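Local coordinates for protein pyroglutamyl-peptidase I (Fervidobacterium islandicum, PDB 6LTQ) that probably removes amino-terminal pyroglutamyl residues from peptides, as a heat-stable cysteine peptidase of a keratin-degrading bacterium, at residues L79-E93 and A176-V188. Sequence-based numbering, arbitrary orientation.
Sequences LHLGQAGGSAGIRLE and ALFVHLPFLPEQV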
loop_
_atom_site.group_PDB
_atom_site.type_symbol
_atom_site.label_atom_id
_atom_site.label_comp_id
_atom_site.label_asym_id
_atom_site.label_seq_id
_atom_site.Cartn_x
_atom_site.Cartn_y
_atom_site.Cartn_z
ATOM N N LEU D 79 3.147 -27.033 -12.397
ATOM C CA LEU D 79 2.538 -26.105 -11.447
ATOM C C LEU D 79 3.703 -25.596 -10.616
ATOM O O LEU D 79 4.180 -26.285 -9.707
ATOM C CB LEU D 79 1.471 -26.792 -10.600
ATOM C CG LEU D 79 0.670 -25.950 -9.595
ATOM C CD1 LEU D 79 0.098 -24.715 -10.277
ATOM C CD2 LEU D 79 -0.460 -26.781 -8.950
ATOM N N HIS D 80 4.198 -24.410 -10.962
ATOM C CA HIS D 80 5.349 -23.843 -10.287
ATOM C C HIS D 80 4.878 -22.969 -9.132
ATOM O O HIS D 80 4.042 -22.074 -9.326
ATOM C CB HIS D 80 6.191 -23.000 -11.241
ATOM C CG HIS D 80 6.795 -23.770 -12.368
ATOM N ND1 HIS D 80 7.678 -24.815 -12.173
ATOM C CD2 HIS D 80 6.659 -23.631 -13.706
ATOM C CE1 HIS D 80 8.052 -25.289 -13.351
ATOM N NE2 HIS D 80 7.448 -24.588 -14.296
ATOM N N LEU D 81 5.429 -23.215 -7.947
ATOM C CA LEU D 81 5.143 -22.406 -6.771
ATOM C C LEU D 81 6.340 -21.544 -6.418
ATOM O O LEU D 81 7.490 -21.973 -6.548
ATOM C CB LEU D 81 4.776 -23.267 -5.557
ATOM C CG LEU D 81 3.678 -24.310 -5.729
ATOM C CD1 LEU D 81 3.430 -25.033 -4.386
ATOM C CD2 LEU D 81 2.376 -23.703 -6.298
ATOM N N GLY D 82 6.068 -20.337 -5.934
ATOM C CA GLY D 82 7.138 -19.470 -5.497
ATOM C C GLY D 82 6.651 -18.510 -4.434
ATOM O O GLY D 82 5.446 -18.286 -4.272
ATOM N N GLN D 83 7.613 -17.946 -3.706
ATOM C CA GLN D 83 7.336 -16.973 -2.655
ATOM C C GLN D 83 7.206 -15.576 -3.260
ATOM O O GLN D 83 8.051 -15.156 -4.050
ATOM C CB GLN D 83 8.453 -17.009 -1.610
ATOM C CG GLN D 83 8.364 -15.941 -0.548
ATOM C CD GLN D 83 9.624 -15.878 0.285
ATOM O OE1 GLN D 83 9.872 -16.750 1.129
ATOM N NE2 GLN D 83 10.436 -14.862 0.046
ATOM N N ALA D 84 6.137 -14.864 -2.908
ATOM C CA ALA D 84 5.974 -13.460 -3.296
ATOM C C ALA D 84 5.765 -12.665 -2.019
ATOM O O ALA D 84 4.628 -12.317 -1.688
ATOM C CB ALA D 84 4.791 -13.259 -4.285
ATOM N N GLY D 85 6.859 -12.400 -1.298
ATOM C CA GLY D 85 6.792 -11.671 -0.044
ATOM C C GLY D 85 6.135 -10.316 -0.218
ATOM O O GLY D 85 6.543 -9.527 -1.078
ATOM N N GLY D 86 5.124 -10.034 0.593
ATOM C CA GLY D 86 4.345 -8.826 0.450
ATOM C C GLY D 86 2.994 -9.030 -0.209
ATOM O O GLY D 86 2.127 -8.149 -0.096
ATOM N N SER D 87 2.797 -10.137 -0.921
ATOM C CA SER D 87 1.489 -10.419 -1.502
ATOM C C SER D 87 0.536 -10.971 -0.444
ATOM O O SER D 87 0.935 -11.710 0.461
ATOM C CB SER D 87 1.623 -11.390 -2.674
ATOM O OG SER D 87 2.265 -10.731 -3.761
ATOM N N ALA D 88 -0.741 -10.631 -0.574
ATOM C CA ALA D 88 -1.706 -10.923 0.477
ATOM C C ALA D 88 -2.568 -12.137 0.179
ATOM O O ALA D 88 -3.240 -12.633 1.090
ATOM C CB ALA D 88 -2.633 -9.722 0.701
ATOM N N GLY D 89 -2.590 -12.602 -1.069
ATOM C CA GLY D 89 -3.445 -13.714 -1.454
ATOM C C GLY D 89 -2.739 -14.653 -2.419
ATOM O O GLY D 89 -1.578 -14.458 -2.765
ATOM N N ILE D 90 -3.466 -15.688 -2.843
ATOM C CA ILE D 90 -2.913 -16.597 -3.843
ATOM C C ILE D 90 -2.785 -15.828 -5.162
ATOM O O ILE D 90 -3.775 -15.364 -5.721
ATOM C CB ILE D 90 -3.792 -17.847 -3.996
ATOM C CG1 ILE D 90 -3.961 -18.573 -2.638
ATOM C CG2 ILE D 90 -3.222 -18.758 -5.052
ATOM C CD1 ILE D 90 -2.660 -19.031 -1.966
ATOM N N ARG D 91 -1.553 -15.671 -5.630
ATOM C CA ARG D 91 -1.256 -14.772 -6.741
ATOM C C ARG D 91 -0.966 -15.602 -7.995
ATOM O O ARG D 91 0.150 -16.104 -8.189
ATOM C CB ARG D 91 -0.101 -13.855 -6.365
ATOM C CG ARG D 91 0.347 -12.915 -7.454
ATOM C CD ARG D 91 1.321 -11.896 -6.893
ATOM N NE ARG D 91 2.302 -11.467 -7.884
ATOM C CZ ARG D 91 3.180 -10.491 -7.678
ATOM N NH1 ARG D 91 4.052 -10.177 -8.631
ATOM N NH2 ARG D 91 3.178 -9.821 -6.521
ATOM N N LEU D 92 -1.978 -15.735 -8.836
ATOM C CA LEU D 92 -1.888 -16.545 -10.043
ATOM C C LEU D 92 -1.265 -15.716 -11.159
ATOM O O LEU D 92 -1.813 -14.678 -11.557
ATOM C CB LEU D 92 -3.280 -17.037 -10.439
ATOM C CG LEU D 92 -3.986 -17.669 -9.240
ATOM C CD1 LEU D 92 -5.466 -17.691 -9.462
ATOM C CD2 LEU D 92 -3.470 -19.102 -8.984
ATOM N N GLU D 93 -0.126 -16.175 -11.667
ATOM C CA GLU D 93 0.656 -15.406 -12.630
ATOM C C GLU D 93 0.283 -15.788 -14.058
ATOM O O GLU D 93 0.391 -16.954 -14.453
ATOM C CB GLU D 93 2.147 -15.622 -12.384
ATOM C CG GLU D 93 2.609 -15.144 -11.012
ATOM C CD GLU D 93 2.612 -13.620 -10.857
ATOM O OE1 GLU D 93 2.256 -12.893 -11.821
ATOM O OE2 GLU D 93 3.022 -13.148 -9.771
ATOM N N ALA D 176 1.679 -24.835 -18.389
ATOM C CA ALA D 176 2.396 -24.397 -17.213
ATOM C C ALA D 176 1.622 -23.256 -16.574
ATOM O O ALA D 176 0.994 -22.453 -17.275
ATOM C CB ALA D 176 3.807 -23.959 -17.561
ATOM N N LEU D 177 1.632 -23.241 -15.240
ATOM C CA LEU D 177 1.050 -22.166 -14.442
ATOM C C LEU D 177 1.998 -21.871 -13.285
ATOM O O LEU D 177 2.566 -22.797 -12.689
ATOM C CB LEU D 177 -0.349 -22.550 -13.923
ATOM C CG LEU D 177 -1.099 -21.564 -13.008
ATOM C CD1 LEU D 177 -1.411 -20.227 -13.724
ATOM C CD2 LEU D 177 -2.368 -22.179 -12.471
ATOM N N PHE D 178 2.192 -20.586 -12.971
ATOM C CA PHE D 178 2.998 -20.195 -11.820
ATOM C C PHE D 178 2.085 -19.589 -10.760
ATOM O O PHE D 178 1.241 -18.744 -11.073
ATOM C CB PHE D 178 4.106 -19.206 -12.192
ATOM C CG PHE D 178 5.160 -19.111 -11.142
ATOM C CD1 PHE D 178 4.922 -18.419 -9.952
ATOM C CD2 PHE D 178 6.363 -19.776 -11.291
ATOM C CE1 PHE D 178 5.872 -18.382 -8.945
ATOM C CE2 PHE D 178 7.316 -19.736 -10.292
ATOM C CZ PHE D 178 7.072 -19.046 -9.118
ATOM N N VAL D 179 2.246 -20.026 -9.516
ATOM C CA VAL D 179 1.436 -19.549 -8.389
ATOM C C VAL D 179 2.393 -18.915 -7.388
ATOM O O VAL D 179 3.275 -19.596 -6.847
ATOM C CB VAL D 179 0.609 -20.670 -7.745
ATOM C CG1 VAL D 179 -0.255 -20.097 -6.613
ATOM C CG2 VAL D 179 -0.286 -21.342 -8.785
ATOM N N HIS D 180 2.321 -17.593 -7.251
ATOM C CA HIS D 180 3.021 -16.895 -6.191
ATOM C C HIS D 180 2.246 -16.959 -4.884
ATOM O O HIS D 180 1.013 -16.909 -4.861
ATOM C CB HIS D 180 3.288 -15.443 -6.579
ATOM C CG HIS D 180 4.650 -15.225 -7.166
ATOM N ND1 HIS D 180 4.857 -14.509 -8.323
ATOM C CD2 HIS D 180 5.873 -15.664 -6.772
ATOM C CE1 HIS D 180 6.150 -14.478 -8.599
ATOM N NE2 HIS D 180 6.790 -15.182 -7.680
ATOM N N LEU D 181 2.997 -17.002 -3.781
ATOM C CA LEU D 181 2.468 -17.275 -2.458
ATOM C C LEU D 181 2.866 -16.185 -1.466
ATOM O O LEU D 181 4.003 -15.677 -1.509
ATOM C CB LEU D 181 2.989 -18.628 -1.926
ATOM C CG LEU D 181 2.718 -19.828 -2.821
ATOM C CD1 LEU D 181 3.639 -20.999 -2.375
ATOM C CD2 LEU D 181 1.242 -20.210 -2.755
ATOM N N PRO D 182 1.961 -15.845 -0.547
ATOM C CA PRO D 182 2.311 -14.911 0.531
ATOM C C PRO D 182 3.418 -15.466 1.413
ATOM O O PRO D 182 3.671 -16.669 1.449
ATOM C CB PRO D 182 1.002 -14.781 1.339
ATOM C CG PRO D 182 -0.107 -15.148 0.364
ATOM C CD PRO D 182 0.530 -16.220 -0.535
ATOM N N PHE D 183 4.071 -14.562 2.142
ATOM C CA PHE D 183 4.860 -14.975 3.300
ATOM C C PHE D 183 4.025 -15.853 4.228
ATOM O O PHE D 183 2.814 -15.656 4.380
ATOM C CB PHE D 183 5.313 -13.758 4.094
ATOM C CG PHE D 183 6.582 -13.136 3.618
ATOM C CD1 PHE D 183 7.664 -13.913 3.226
ATOM C CD2 PHE D 183 6.712 -11.769 3.619
ATOM C CE1 PHE D 183 8.849 -13.320 2.838
ATOM C CE2 PHE D 183 7.904 -11.164 3.217
ATOM C CZ PHE D 183 8.967 -11.947 2.831
ATOM N N LEU D 184 4.679 -16.826 4.866
ATOM C CA LEU D 184 4.088 -17.467 6.026
ATOM C C LEU D 184 4.086 -16.493 7.204
ATOM O O LEU D 184 4.953 -15.619 7.297
ATOM C CB LEU D 184 4.866 -18.735 6.421
ATOM C CG LEU D 184 4.901 -19.860 5.379
ATOM C CD1 LEU D 184 5.883 -20.955 5.831
ATOM C CD2 LEU D 184 3.522 -20.464 5.122
ATOM N N PRO D 185 3.133 -16.633 8.125
ATOM C CA PRO D 185 3.127 -15.741 9.298
ATOM C C PRO D 185 4.451 -15.744 10.054
ATOM O O PRO D 185 4.914 -14.678 10.491
ATOM C CB PRO D 185 1.973 -16.285 10.143
ATOM C CG PRO D 185 1.071 -16.965 9.148
ATOM C CD PRO D 185 1.995 -17.564 8.110
ATOM N N GLU D 186 5.122 -16.897 10.157
ATOM C CA GLU D 186 6.400 -16.914 10.874
ATOM C C GLU D 186 7.461 -16.046 10.197
ATOM O O GLU D 186 8.358 -15.521 10.873
ATOM C CB GLU D 186 6.898 -18.348 11.013
ATOM C CG GLU D 186 7.204 -18.998 9.692
ATOM C CD GLU D 186 7.257 -20.499 9.803
ATOM O OE1 GLU D 186 8.381 -21.040 9.916
ATOM O OE2 GLU D 186 6.175 -21.130 9.787
ATOM N N GLN D 187 7.373 -15.864 8.872
ATOM C CA GLN D 187 8.331 -15.007 8.173
ATOM C C GLN D 187 8.069 -13.530 8.431
ATOM O O GLN D 187 8.997 -12.717 8.350
ATOM C CB GLN D 187 8.295 -15.258 6.659
ATOM C CG GLN D 187 8.666 -16.693 6.265
ATOM C CD GLN D 187 8.555 -16.947 4.772
ATOM O OE1 GLN D 187 7.471 -17.231 4.263
ATOM N NE2 GLN D 187 9.690 -16.850 4.059
ATOM N N VAL D 188 6.815 -13.152 8.682
ATOM C CA VAL D 188 6.546 -11.749 8.996
ATOM C C VAL D 188 6.823 -11.484 10.463
ATOM O O VAL D 188 7.243 -10.381 10.833
ATOM C CB VAL D 188 5.105 -11.370 8.612
ATOM C CG1 VAL D 188 4.738 -9.940 9.099
ATOM C CG2 VAL D 188 4.924 -11.475 7.086
HETATM O O HOH W 1 3.280 -11.773 1.942
#
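His-180 and Glu-93 illustrate how a histidine ring is held in place through ND1, the nitrogen next to CG: His-180 ND1 donates to Glu-93 OE2 over 2.7 Å, nearly straight at 172° and in the plane of the ring. Glu-93 OE2 also takes NE of Arg-91 at 2.6 Å in a salt bridge, from the opposite face of the carboxylate plane, so two donors grip the one oxygen. NE2 of His-180 meets the cysteinesulfonic acid at position 156, consistent with the Cys-His pair of this peptidase family. Phe-178 CE1 lies 3.4 Å above one face of the imidazole, while Ala-84 CB touches His-180 CG at 3.5 Å. With its CG anti to the backbone N (chi1 -163°), the Phe-178 ring also covers Gly-82, where any CB would strike CZ. A serine in place of Phe-178 would probably open a gap beside Gly-82 and leave the imidazole freer to tilt. Further along, Gly-85 CA sits over the centre of the Phe-183 ring, a CH-pi contact. Strand 176-181 runs between two neighbours in the central sheet, parallel to 79-83 and antiparallel to 90-93; Leu-79, Ile-90 and Leu-181 pack on helix 203-215, and His-80 on helix 158-170.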